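Local coordinates for protein O-methyltransferase family 2 (Planctopirus limnophila, PDB 5I2H) that probably transfers methyl groups from S-adenosyl-L-methionine to hydroxyls of small molecules as a homodimer, and binds the flavone apigenin, at residues Ala35-Leu40 with Tyr109-Ala114; Ala29-Ala34 with Ala117-Leu122; Val42-Asn47 with His97-Ser102; Leu74-Leu79 with Gly310-Ala315. One frame throughout, in Å; residues are numbered along the deposited sequence.

In the fold
Contacts 1, 2 and 3 lie in the helical dimerisation part of the chain, and contact 4 joins that part to the methyltransferase domain. Contacts 1 and 2 share helix 26-39, with centres about 8 Å apart, and meet where I110 CG2 packs on L33 O at 3.6 Å. Contact 3 follows on helix 42-48, its centre about 12 Å from that of contact 1. Contact 4 touches contact 2 through L32 CD2 and M77 CE, 3.6 Å apart. All four contacts reach the second subunit. Contact 1 also reaches apigenin in the pocket of that subunit, whereas in contact 2 the A34 side chain is about 13 Å from a bound apigenin.

Contact 1. Residues Ala35-Leu40 with Tyr109-Ala114; sequences ASVAHL and YISLAA. With AGI (5,7-dihydroxy-2-(4-hydroxyphenyl)-4H-chromen-4-one), chain K.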
loop_
_atom_site.group_PDB
_atom_site.type_symbol
_atom_site.label_atom_id
_atom_site.label_comp_id
_atom_site.label_asym_id
_atom_site.label_seq_id
_atom_site.Cartn_x
_atom_site.Cartn_y
_atom_site.Cartn_z
ATOM N N ALA A 35 -5.072 -6.363 11.104
ATOM C CA ALA A 35 -4.824 -7.559 11.922
ATOM C C ALA A 35 -4.279 -7.174 13.293
ATOM O O ALA A 35 -4.697 -7.724 14.321
ATOM C CB ALA A 35 -3.841 -8.496 11.206
ATOM N N SER A 36 -3.344 -6.222 13.330
ATOM C CA SER A 36 -2.658 -5.905 14.581
ATOM C C SER A 36 -3.550 -5.118 15.527
ATOM O O SER A 36 -3.505 -5.333 16.753
ATOM C CB SER A 36 -1.393 -5.121 14.278
ATOM O OG SER A 36 -0.554 -5.920 13.481
ATOM N N VAL A 37 -4.356 -4.197 14.992
ATOM C CA VAL A 37 -5.251 -3.411 15.844
ATOM C C VAL A 37 -6.447 -4.238 16.284
ATOM O O VAL A 37 -6.774 -4.312 17.486
ATOM C CB VAL A 37 -5.718 -2.141 15.097
ATOM C CG1 VAL A 37 -6.873 -1.430 15.860
ATOM C CG2 VAL A 37 -4.565 -1.210 14.845
ATOM N N ALA A 38 -7.151 -4.847 15.317
ATOM C CA ALA A 38 -8.495 -5.346 15.598
ATOM C C ALA A 38 -8.547 -6.812 15.994
ATOM O O ALA A 38 -9.522 -7.225 16.636
ATOM C CB ALA A 38 -9.408 -5.125 14.392
ATOM N N HIS A 39 -7.555 -7.616 15.627
ATOM C CA HIS A 39 -7.581 -9.043 15.950
ATOM C C HIS A 39 -6.567 -9.456 16.998
ATOM O O HIS A 39 -6.883 -10.285 17.865
ATOM C CB HIS A 39 -7.338 -9.879 14.688
ATOM C CG HIS A 39 -8.441 -9.785 13.686
ATOM N ND1 HIS A 39 -9.503 -10.659 13.677
ATOM C CD2 HIS A 39 -8.672 -8.900 12.686
ATOM C CE1 HIS A 39 -10.327 -10.338 12.691
ATOM N NE2 HIS A 39 -9.850 -9.266 12.083
ATOM N N LEU A 40 -5.342 -8.948 16.918
ATOM C CA LEU A 40 -4.255 -9.466 17.738
ATOM C C LEU A 40 -3.952 -8.597 18.946
ATOM O O LEU A 40 -3.195 -9.019 19.810
ATOM C CB LEU A 40 -2.978 -9.638 16.880
ATOM C CG LEU A 40 -3.180 -10.630 15.712
ATOM C CD1 LEU A 40 -2.014 -10.622 14.741
ATOM C CD2 LEU A 40 -3.469 -12.066 16.201
ATOM N N TYR A 109 -10.867 3.503 13.289
ATOM C CA TYR A 109 -10.818 3.732 11.851
ATOM C C TYR A 109 -10.099 2.586 11.141
ATOM O O TYR A 109 -10.605 2.042 10.148
ATOM C CB TYR A 109 -10.133 5.075 11.557
ATOM C CG TYR A 109 -10.271 5.552 10.119
ATOM C CD1 TYR A 109 -9.429 5.085 9.115
ATOM C CD2 TYR A 109 -11.273 6.465 9.768
ATOM C CE1 TYR A 109 -9.569 5.527 7.788
ATOM C CE2 TYR A 109 -11.429 6.906 8.466
ATOM C CZ TYR A 109 -10.576 6.440 7.468
ATOM O OH TYR A 109 -10.750 6.916 6.168
ATOM N N ILE A 110 -8.935 2.185 11.659
ATOM C CA ILE A 110 -8.219 1.013 11.139
ATOM C C ILE A 110 -9.106 -0.223 11.175
ATOM O O ILE A 110 -9.074 -1.058 10.258
ATOM C CB ILE A 110 -6.928 0.785 11.950
ATOM C CG1 ILE A 110 -6.048 2.047 11.948
ATOM C CG2 ILE A 110 -6.181 -0.464 11.475
ATOM C CD1 ILE A 110 -5.677 2.523 10.592
ATOM N N SER A 111 -9.963 -0.324 12.192
ATOM C CA SER A 111 -10.789 -1.505 12.344
ATOM C C SER A 111 -11.885 -1.604 11.297
ATOM O O SER A 111 -12.516 -2.658 11.205
ATOM C CB SER A 111 -11.375 -1.519 13.752
ATOM O OG SER A 111 -10.335 -1.740 14.701
ATOM N N LEU A 112 -12.124 -0.550 10.516
ATOM C CA LEU A 112 -13.042 -0.633 9.381
ATOM C C LEU A 112 -12.619 -1.687 8.373
ATOM O O LEU A 112 -13.442 -2.112 7.550
ATOM C CB LEU A 112 -13.133 0.717 8.678
ATOM C CG LEU A 112 -13.849 1.787 9.503
ATOM C CD1 LEU A 112 -13.644 3.150 8.882
ATOM C CD2 LEU A 112 -15.332 1.457 9.599
ATOM N N ALA A 113 -11.360 -2.102 8.405
ATOM C CA ALA A 113 -10.867 -3.148 7.523
ATOM C C ALA A 113 -10.738 -4.490 8.223
ATOM O O ALA A 113 -10.184 -5.424 7.632
ATOM C CB ALA A 113 -9.511 -2.743 6.927
ATOM N N ALA A 114 -11.235 -4.612 9.462
ATOM C CA ALA A 114 -10.958 -5.813 10.259
ATOM C C ALA A 114 -11.562 -7.071 9.644
ATOM O O ALA A 114 -11.091 -8.183 9.901
ATOM C CB ALA A 114 -11.499 -5.638 11.680
HETATM C CAG AGI K . -17.481 3.828 5.781
HETATM C CAE AGI K . -17.811 2.482 5.866
HETATM C CAM AGI K . -19.059 2.064 5.417
HETATM O OAB AGI K . -19.355 0.728 5.509
HETATM C CAF AGI K . -19.970 3.001 4.886
HETATM C CAH AGI K . -19.640 4.358 4.798
HETATM C CAP AGI K . -18.384 4.758 5.261
HETATM C CAQ AGI K . -17.878 6.153 5.217
HETATM O OAL AGI K . -16.521 6.239 5.406
HETATM C CAJ AGI K . -18.676 7.282 4.994
HETATM C CAR AGI K . -18.082 8.549 4.958
HETATM O OAA AGI K . -18.786 9.571 4.783
HETATM C CAT AGI K . -16.601 8.668 5.165
HETATM C CAS AGI K . -15.840 7.423 5.395
HETATM C CAK AGI K . -14.467 7.452 5.591
HETATM C CAN AGI K . -13.795 8.663 5.579
HETATM O OAC AGI K . -12.457 8.625 5.781
HETATM C CAI AGI K . -14.458 9.897 5.378
HETATM C CAO AGI K . -15.833 9.958 5.169
HETATM O OAD AGI K . -16.456 11.139 4.974
#
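Two bonds grip Y109 OH. One is very short, 2.4 Å from Y109 OH to apigenin OAC, and either oxygen could be its donor. The other comes from R25 NH1 of the second subunit. OAC lies at the edge of the Y109 ring, near its plane. R168, H273 and Y317 of the second subunit are also hydrogen-bonded to the flavone.

Toward helix 26-39 the one hydrogen bond between the two segments runs from H39 NE2 to A114 O, 2.7 Å long and nearly straight at 173°. It lies in the imidazole plane and meets a carbonyl lone pair. H39 CG stands anti to its carbonyl carbon, which swings the ring across to A114. An alanine here would remove the imidazole and would probably loosen the turn at A114 from the helix. Beside this bond A38 CB presses on A114 CB at 3.5 Å, tighter than usual. V37 CG2 meets I110 CG2 at 3.8 Å, the two side chains crossing at about a right angle.

H39 and L40 both donate backbone N-H to A35 O, in a wider pi-type turn. The contact belongs to a dimeric O-methyltransferase in which one subunit completes the flavone site of the other.

Contact 2. Residues Ala29-Ala34 with Ala117-Leu122; sequences ATELLA and AGTLAL. With EDO (1,2-ethanediol), chain D.
E31, T119 and L122 have the most surface buried where helix 26-39 crosses the start of helix 117-128. The short axes pass 8.6 Å apart at a crossing angle of -64°.

E31 points at the second helix and lies extended over its first turn. Its CG sits 3.6 Å from T119 N, and its carboxylate rests on the backbone of G118. OE2 is 3.4 Å from G118 CA, and a CB on that residue would collide with this oxygen. OE1 accepts from a water at 2.6 Å, and the same water donates to G118 O. The water thus lies between two acceptors that could not bond each other directly if the acid is ionised. OE2 also accepts from N27 ND2. An alanine here would remove the carboxylate, and is likely to lose both the water bridge to G118 and the bond to N27.

T119 meets A34 with both branches of its side chain. OG1 and CG2 each lie 3.6 Å from A34 CB, so the methyl group of A34 sits against the fork. OG1 is also hydrogen-bonded to A113 O and to S116 OG, which satisfies it within this buried surface.

L122 has CG anti to its backbone N, and this carries CD2 against the first helix. CD2 lies 3.7 Å from L32 N and 3.8 Å from E31 CB, so it touches backbone as well as side chain.

T30 OG1 bonds to the second subunit at F24 O and N27 N. This is steep helix-on-helix packing within the mainly helical dimerisation part of the O-methyltransferase.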
loop_
_atom_site.group_PDB
_atom_site.type_symbol
_atom_site.label_atom_id
_atom_site.label_comp_id
_atom_site.label_asym_id
_atom_site.label_seq_id
_atom_site.Cartn_x
_atom_site.Cartn_y
_atom_site.Cartn_z
ATOM N N ALA A 29 0.210 -3.660 3.931
ATOM C CA ALA A 29 0.203 -2.619 4.959
ATOM C C ALA A 29 -1.178 -2.503 5.603
ATOM O O ALA A 29 -1.314 -2.563 6.835
ATOM C CB ALA A 29 0.633 -1.279 4.349
ATOM N N THR A 30 -2.224 -2.396 4.777
ATOM C CA THR A 30 -3.588 -2.325 5.305
ATOM C C THR A 30 -3.905 -3.545 6.160
ATOM O O THR A 30 -4.426 -3.430 7.274
ATOM C CB THR A 30 -4.575 -2.257 4.141
ATOM O OG1 THR A 30 -4.181 -1.198 3.280
ATOM C CG2 THR A 30 -6.020 -2.066 4.640
ATOM N N GLU A 31 -3.605 -4.729 5.635
ATOM C CA GLU A 31 -3.952 -5.963 6.333
ATOM C C GLU A 31 -3.181 -6.117 7.640
ATOM O O GLU A 31 -3.749 -6.546 8.653
ATOM C CB GLU A 31 -3.704 -7.150 5.414
ATOM C CG GLU A 31 -4.714 -7.169 4.256
ATOM C CD GLU A 31 -4.219 -7.998 3.049
ATOM O OE1 GLU A 31 -3.204 -8.717 3.168
ATOM O OE2 GLU A 31 -4.857 -7.948 1.983
ATOM N N LEU A 32 -1.890 -5.791 7.655
ATOM C CA LEU A 32 -1.154 -5.942 8.906
ATOM C C LEU A 32 -1.643 -4.938 9.952
ATOM O O LEU A 32 -1.717 -5.260 11.145
ATOM C CB LEU A 32 0.347 -5.792 8.681
ATOM C CG LEU A 32 1.185 -6.073 9.960
ATOM C CD1 LEU A 32 1.010 -7.491 10.482
ATOM C CD2 LEU A 32 2.639 -5.868 9.700
ATOM N N LEU A 33 -1.994 -3.721 9.518
ATOM C CA LEU A 33 -2.561 -2.733 10.445
ATOM C C LEU A 33 -3.864 -3.239 11.039
ATOM O O LEU A 33 -4.044 -3.227 12.269
ATOM C CB LEU A 33 -2.782 -1.382 9.736
ATOM C CG LEU A 33 -1.494 -0.580 9.579
ATOM C CD1 LEU A 33 -1.735 0.550 8.573
ATOM C CD2 LEU A 33 -0.984 -0.047 10.926
ATOM N N ALA A 34 -4.789 -3.696 10.178
ATOM C CA ALA A 34 -6.084 -4.170 10.671
ATOM C C ALA A 34 -5.926 -5.423 11.526
ATOM O O ALA A 34 -6.601 -5.562 12.558
ATOM C CB ALA A 34 -7.049 -4.418 9.498
ATOM N N ALA A 117 -11.680 -9.596 3.432
ATOM C CA ALA A 117 -11.159 -10.926 3.125
ATOM C C ALA A 117 -9.636 -10.960 3.259
ATOM O O ALA A 117 -9.072 -11.931 3.782
ATOM C CB ALA A 117 -11.594 -11.347 1.717
ATOM N N GLY A 118 -8.958 -9.897 2.817
ATOM C CA GLY A 118 -7.511 -9.849 2.948
ATOM C C GLY A 118 -7.041 -9.852 4.395
ATOM O O GLY A 118 -6.097 -10.566 4.750
ATOM N N THR A 119 -7.676 -9.049 5.248
ATOM C CA THR A 119 -7.274 -9.033 6.646
ATOM C C THR A 119 -7.524 -10.389 7.293
ATOM O O THR A 119 -6.650 -10.927 7.979
ATOM C CB THR A 119 -8.027 -7.941 7.403
ATOM O OG1 THR A 119 -7.680 -6.685 6.820
ATOM C CG2 THR A 119 -7.613 -7.951 8.871
ATOM N N LEU A 120 -8.730 -10.948 7.097
ATOM C CA LEU A 120 -9.036 -12.251 7.681
ATOM C C LEU A 120 -8.062 -13.329 7.211
ATOM O O LEU A 120 -7.661 -14.190 8.005
ATOM C CB LEU A 120 -10.472 -12.657 7.340
ATOM C CG LEU A 120 -11.517 -11.728 7.957
ATOM C CD1 LEU A 120 -12.908 -12.128 7.479
ATOM C CD2 LEU A 120 -11.395 -11.818 9.501
ATOM N N ALA A 121 -7.685 -13.308 5.921
ATOM C CA ALA A 121 -6.727 -14.286 5.411
ATOM C C ALA A 121 -5.389 -14.146 6.117
ATOM O O ALA A 121 -4.753 -15.146 6.482
ATOM C CB ALA A 121 -6.551 -14.122 3.900
ATOM N N LEU A 122 -4.930 -12.905 6.306
ATOM C CA LEU A 122 -3.635 -12.729 6.944
ATOM C C LEU A 122 -3.697 -13.158 8.398
ATOM O O LEU A 122 -2.753 -13.787 8.893
ATOM C CB LEU A 122 -3.161 -11.282 6.806
ATOM C CG LEU A 122 -1.853 -10.962 7.545
ATOM C CD1 LEU A 122 -0.693 -11.715 6.939
ATOM C CD2 LEU A 122 -1.553 -9.445 7.557
HETATM C C1 EDO D . -13.001 -8.090 0.494
HETATM O O1 EDO D . -13.487 -8.258 1.825
HETATM C C2 EDO D . -12.717 -6.640 0.156
HETATM O O2 EDO D . -11.441 -6.304 0.729
HETATM O O HOH W 1 -3.872 -11.216 3.151
#

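Contact 3. Residues Val42-Asn47 with His97-Ser102; sequences VFDILN and HLVTTS
Helix 42-48 packs on a type I beta turn, V99 to S102, within the N-terminal dimerisation domain of the O-methyltransferase family. The turn follows helix 92-97 and closes with S102 N bonded to V99 O.

D44 holds the turn by its backbone. Its OD1 accepts from T100 N at 2.9 Å, with an N-H to oxygen angle of 171°, and uses the syn lone pair. D44 CG is anti to its own carbonyl carbon, and from there the carboxylate reaches over to the turn. In one of its two conformers T100 OG1 adds a weak bond of 3.4 Å to the same OD1. The other oxygen, OD2, accepts a hydrogen bond from a water at 3.0 Å. That water also donates to L98 O, so it bridges the helix to the residue before the turn.

The apolar half lies beside these bonds. L98 CB stands over one face of the F43 ring, 4.0 Å from its centroid and 22° off the ring normal, as a CH-pi contact. The two side chains run side by side in the same direction, and farther out L98 CD1 touches F43 CZ. V99 CG2 packs on N47 CB at 3.8 Å, the side chains crossing at about a right angle.

V37 of helix 26-39 backs both F43 and L98, and I20 of the second subunit packs on L98. L90 of strand 88-90 touches F43, N47 and V99.

The D44 carboxylate accepts from a backbone N-H, a water and, weakly, a hydroxyl. It is therefore probably ionised, and it pins the partly exposed side of a contact whose buried side is the packing of F43 on L98.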
loop_
_atom_site.group_PDB
_atom_site.type_symbol
_atom_site.label_atom_id
_atom_site.label_comp_id
_atom_site.label_asym_id
_atom_site.label_seq_id
_atom_site.Cartn_x
_atom_site.Cartn_y
_atom_site.Cartn_z
ATOM N N VAL A 42 -2.051 -6.102 19.369
ATOM C CA VAL A 42 -0.604 -5.895 19.516
ATOM C C VAL A 42 -0.295 -4.630 20.311
ATOM O O VAL A 42 0.575 -4.623 21.192
ATOM C CB VAL A 42 0.066 -5.846 18.133
ATOM C CG1 VAL A 42 1.541 -5.541 18.268
ATOM C CG2 VAL A 42 -0.126 -7.160 17.450
ATOM N N PHE A 43 -0.951 -3.520 19.964
ATOM C CA PHE A 43 -0.575 -2.225 20.534
ATOM C C PHE A 43 -1.058 -2.096 21.966
ATOM O O PHE A 43 -0.326 -1.596 22.827
ATOM C CB PHE A 43 -1.121 -1.111 19.652
ATOM C CG PHE A 43 -0.689 -1.261 18.218
ATOM C CD1 PHE A 43 0.642 -1.058 17.870
ATOM C CD2 PHE A 43 -1.582 -1.704 17.255
ATOM C CE1 PHE A 43 1.074 -1.243 16.547
ATOM C CE2 PHE A 43 -1.159 -1.909 15.938
ATOM C CZ PHE A 43 0.171 -1.663 15.587
ATOM N N ASP A 44 -2.255 -2.599 22.247
ATOM C CA ASP A 44 -2.720 -2.563 23.621
ATOM C C ASP A 44 -1.844 -3.439 24.510
ATOM O O ASP A 44 -1.596 -3.093 25.679
ATOM C CB ASP A 44 -4.187 -2.986 23.674
ATOM C CG ASP A 44 -5.119 -1.991 22.976
ATOM O OD1 ASP A 44 -4.909 -0.772 23.098
ATOM O OD2 ASP A 44 -6.055 -2.434 22.279
ATOM N N ILE A 45 -1.345 -4.559 23.977
ATOM C CA ILE A 45 -0.478 -5.421 24.774
ATOM C C ILE A 45 0.857 -4.735 25.049
ATOM O O ILE A 45 1.303 -4.635 26.198
ATOM C CB ILE A 45 -0.292 -6.776 24.079
ATOM C CG1 ILE A 45 -1.602 -7.562 24.149
ATOM C CG2 ILE A 45 0.880 -7.538 24.699
ATOM C CD1 ILE A 45 -1.611 -8.821 23.310
ATOM N N LEU A 46 1.506 -4.221 24.004
ATOM C CA LEU A 46 2.838 -3.672 24.209
ATOM C C LEU A 46 2.805 -2.338 24.945
ATOM O O LEU A 46 3.808 -1.956 25.570
ATOM C CB LEU A 46 3.554 -3.553 22.863
ATOM C CG LEU A 46 4.132 -4.881 22.347
ATOM C CD1 LEU A 46 4.538 -4.713 20.901
ATOM C CD2 LEU A 46 5.345 -5.321 23.150
ATOM N N ASN A 47 1.663 -1.646 24.923
ATOM C CA ASN A 47 1.526 -0.418 25.697
ATOM C C ASN A 47 1.753 -0.648 27.182
ATOM O O ASN A 47 2.219 0.255 27.888
ATOM C CB ASN A 47 0.149 0.180 25.502
ATOM C CG ASN A 47 -0.021 1.447 26.281
ATOM O OD1 ASN A 47 -0.914 1.551 27.138
ATOM N ND2 ASN A 47 0.880 2.408 26.052
ATOM N N HIS A 97 -1.740 6.752 18.827
ATOM C CA HIS A 97 -2.784 6.617 17.824
ATOM C C HIS A 97 -3.317 5.204 17.636
ATOM O O HIS A 97 -4.337 5.046 16.965
ATOM C CB HIS A 97 -2.280 7.184 16.486
ATOM C CG HIS A 97 -1.763 8.578 16.627
ATOM N ND1 HIS A 97 -2.562 9.613 17.058
ATOM C CD2 HIS A 97 -0.531 9.108 16.419
ATOM C CE1 HIS A 97 -1.838 10.722 17.120
ATOM N NE2 HIS A 97 -0.604 10.443 16.740
ATOM N N LEU A 98 -2.674 4.178 18.184
ATOM C CA LEU A 98 -3.163 2.817 17.974
ATOM C C LEU A 98 -3.475 2.085 19.276
ATOM O O LEU A 98 -3.815 0.901 19.236
ATOM C CB LEU A 98 -2.160 2.021 17.114
ATOM C CG LEU A 98 -2.039 2.659 15.700
ATOM C CD1 LEU A 98 -0.816 2.153 14.785
ATOM C CD2 LEU A 98 -3.350 2.547 14.924
ATOM N N VAL A 99 -3.381 2.755 20.411
ATOM C CA VAL A 99 -3.817 2.222 21.705
ATOM C C VAL A 99 -5.245 2.698 21.942
ATOM O O VAL A 99 -5.554 3.887 21.752
ATOM C CB VAL A 99 -2.863 2.679 22.819
ATOM C CG1 VAL A 99 -3.404 2.306 24.196
ATOM C CG2 VAL A 99 -1.482 2.054 22.635
ATOM N N THR A 100 -6.133 1.773 22.353
ATOM C CA THR A 100 -7.577 2.053 22.370
ATOM C C THR A 100 -7.988 3.108 23.398
ATOM O O THR A 100 -9.051 3.723 23.241
ATOM C CB THR A 100 -8.414 0.775 22.621
ATOM O OG1 THR A 100 -8.095 0.175 23.894
ATOM C CG2 THR A 100 -8.232 -0.238 21.489
ATOM N N THR A 101 -7.204 3.324 24.450
ATOM C CA THR A 101 -7.573 4.296 25.469
ATOM C C THR A 101 -6.849 5.622 25.286
ATOM O O THR A 101 -7.010 6.530 26.108
ATOM C CB THR A 101 -7.319 3.735 26.871
ATOM O OG1 THR A 101 -6.018 3.160 26.898
ATOM C CG2 THR A 101 -8.322 2.630 27.184
ATOM N N SER A 102 -6.103 5.765 24.220
ATOM C CA SER A 102 -5.518 7.062 23.931
ATOM C C SER A 102 -6.579 8.010 23.378
ATOM O O SER A 102 -7.366 7.628 22.507
ATOM C CB SER A 102 -4.392 6.946 22.894
ATOM O OG SER A 102 -3.969 8.260 22.508
HETATM O O HOH W 2 -5.605 -1.271 19.552
#

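Contact 4. Residues Leu74-Leu79 with Gly310-Ala315; sequences LCAMQL and GPLEIA
G310 opens the segment with its CA 4.0 Å from A76 CB. Its backbone angles, phi 165° and psi -169°, are of a kind that a residue with a CB seldom takes. The peptide bond to P311 is cis. P311 stands at the N-cap position of helix 312-324, and its O accepts from A315 N at 2.9 Å in the first turn of that helix. Its CB is directed away from the other segment.

L312 carries most of this side. Its CA lies 3.6 Å from A76 CB. CG is anti to the backbone N, chi1 -179°, and the chain then bends so that CD1 swings back to the partner. CD1 sits 3.8 Å from A76 CB and 3.7 Å from CG of the selenomethionine M77. The M77 and L312 side chains cross obliquely. L23 of the second subunit packs on both of them. One helical turn on, A315 CB meets A76 CB at 3.7 Å.

A76 is thus at the centre of the contact, its one methyl group lying against L312 and A315. It stands in the last turn of helix 64-76. A Schellman motif ends that helix, with L79 N bonded to L74 O, Q78 N to C75 O, and Q78 at positive phi as the C-prime residue.

No hydrogen bond or charge links the segments. The hold between the dimerisation part and helix 312-324, which carries the apigenin-pocket residues Y317 and L324, is apolar at this point. The closest approaches are between carbon atoms, so the hold probably rests on close van der Waals fit.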
loop_
_atom_site.group_PDB
_atom_site.type_symbol
_atom_site.label_atom_id
_atom_site.label_comp_id
_atom_site.label_asym_id
_atom_site.label_seq_id
_atom_site.Cartn_x
_atom_site.Cartn_y
_atom_site.Cartn_z
ATOM N N LEU A 74 5.623 -4.040 11.531
ATOM C CA LEU A 74 5.230 -2.895 12.337
ATOM C C LEU A 74 6.427 -2.011 12.668
ATOM O O LEU A 74 6.276 -0.789 12.736
ATOM C CB LEU A 74 4.517 -3.354 13.626
ATOM C CG LEU A 74 3.209 -4.123 13.379
ATOM C CD1 LEU A 74 2.668 -4.729 14.688
ATOM C CD2 LEU A 74 2.155 -3.252 12.673
ATOM N N CYS A 75 7.622 -2.596 12.850
ATOM C CA CYS A 75 8.815 -1.771 12.991
ATOM C C CYS A 75 9.046 -0.932 11.746
ATOM O O CYS A 75 9.390 0.261 11.838
ATOM C CB CYS A 75 10.046 -2.652 13.240
ATOM S SG CYS A 75 10.164 -3.332 14.938
ATOM N N ALA A 76 8.868 -1.548 10.559
ATOM C CA ALA A 76 9.146 -0.848 9.320
ATOM C C ALA A 76 8.180 0.309 9.097
ATOM O O ALA A 76 8.547 1.281 8.426
ATOM C CB ALA A 76 9.093 -1.824 8.140
HETATM N N MSE A 77 6.967 0.225 9.656
HETATM C CA MSE A 77 5.966 1.291 9.572
HETATM C C MSE A 77 6.153 2.324 10.694
HETATM O O MSE A 77 5.310 3.199 10.881
HETATM C CB MSE A 77 4.560 0.698 9.643
HETATM C CG MSE A 77 4.113 0.038 8.336
HETATM SE SE MSE A 77 2.249 -0.626 8.440
HETATM C CE MSE A 77 2.690 -2.488 8.532
ATOM N N GLN A 78 7.250 2.184 11.454
ATOM C CA GLN A 78 7.630 3.124 12.517
ATOM C C GLN A 78 6.616 3.103 13.662
ATOM O O GLN A 78 6.333 4.124 14.305
ATOM C CB GLN A 78 7.815 4.540 11.972
ATOM C CG GLN A 78 8.794 4.612 10.820
ATOM C CD GLN A 78 9.605 5.883 10.858
ATOM O OE1 GLN A 78 9.076 6.972 10.657
ATOM N NE2 GLN A 78 10.894 5.755 11.162
ATOM N N LEU A 79 6.075 1.917 13.933
ATOM C CA LEU A 79 5.086 1.745 14.997
ATOM C C LEU A 79 5.619 0.956 16.181
ATOM O O LEU A 79 5.143 1.137 17.309
ATOM C CB LEU A 79 3.832 1.056 14.450
ATOM C CG LEU A 79 3.151 1.836 13.321
ATOM C CD1 LEU A 79 2.009 1.014 12.717
ATOM C CD2 LEU A 79 2.667 3.207 13.837
ATOM N N GLY A 310 13.201 -3.396 8.861
ATOM C CA GLY A 310 12.900 -2.741 7.607
ATOM C C GLY A 310 13.856 -3.291 6.559
ATOM O O GLY A 310 14.543 -4.312 6.801
ATOM N N PRO A 311 13.892 -2.657 5.377
ATOM C CA PRO A 311 13.054 -1.509 5.019
ATOM C C PRO A 311 11.604 -1.904 4.748
ATOM O O PRO A 311 11.293 -3.091 4.579
ATOM C CB PRO A 311 13.718 -0.974 3.746
ATOM C CG PRO A 311 14.434 -2.168 3.168
ATOM C CD PRO A 311 14.789 -3.083 4.287
ATOM N N LEU A 312 10.744 -0.888 4.691
ATOM C CA LEU A 312 9.306 -1.110 4.571
ATOM C C LEU A 312 8.968 -1.977 3.358
ATOM O O LEU A 312 8.158 -2.909 3.455
ATOM C CB LEU A 312 8.571 0.237 4.486
ATOM C CG LEU A 312 7.041 0.110 4.391
ATOM C CD1 LEU A 312 6.463 -0.646 5.605
ATOM C CD2 LEU A 312 6.377 1.495 4.235
ATOM N N GLU A 313 9.537 -1.660 2.193
ATOM C CA GLU A 313 9.093 -2.398 1.015
ATOM C C GLU A 313 9.441 -3.888 1.129
ATOM O O GLU A 313 8.662 -4.735 0.657
ATOM C CB GLU A 313 9.654 -1.774 -0.267
ATOM C CG GLU A 313 11.143 -1.707 -0.335
ATOM C CD GLU A 313 11.750 -0.433 0.308
ATOM O OE1 GLU A 313 11.087 0.281 1.097
ATOM O OE2 GLU A 313 12.931 -0.157 -0.013
ATOM N N ILE A 314 10.555 -4.230 1.807
ATOM C CA ILE A 314 10.922 -5.646 1.972
ATOM C C ILE A 314 10.074 -6.267 3.075
ATOM O O ILE A 314 9.688 -7.445 2.980
ATOM C CB ILE A 314 12.433 -5.815 2.247
ATOM C CG1 ILE A 314 13.268 -5.163 1.140
ATOM C CG2 ILE A 314 12.830 -7.299 2.371
ATOM C CD1 ILE A 314 12.807 -5.520 -0.264
ATOM N N ALA A 315 9.724 -5.486 4.103
ATOM C CA ALA A 315 8.874 -6.019 5.165
ATOM C C ALA A 315 7.477 -6.355 4.627
ATOM O O ALA A 315 6.858 -7.356 5.044
ATOM C CB ALA A 315 8.816 -5.017 6.323
#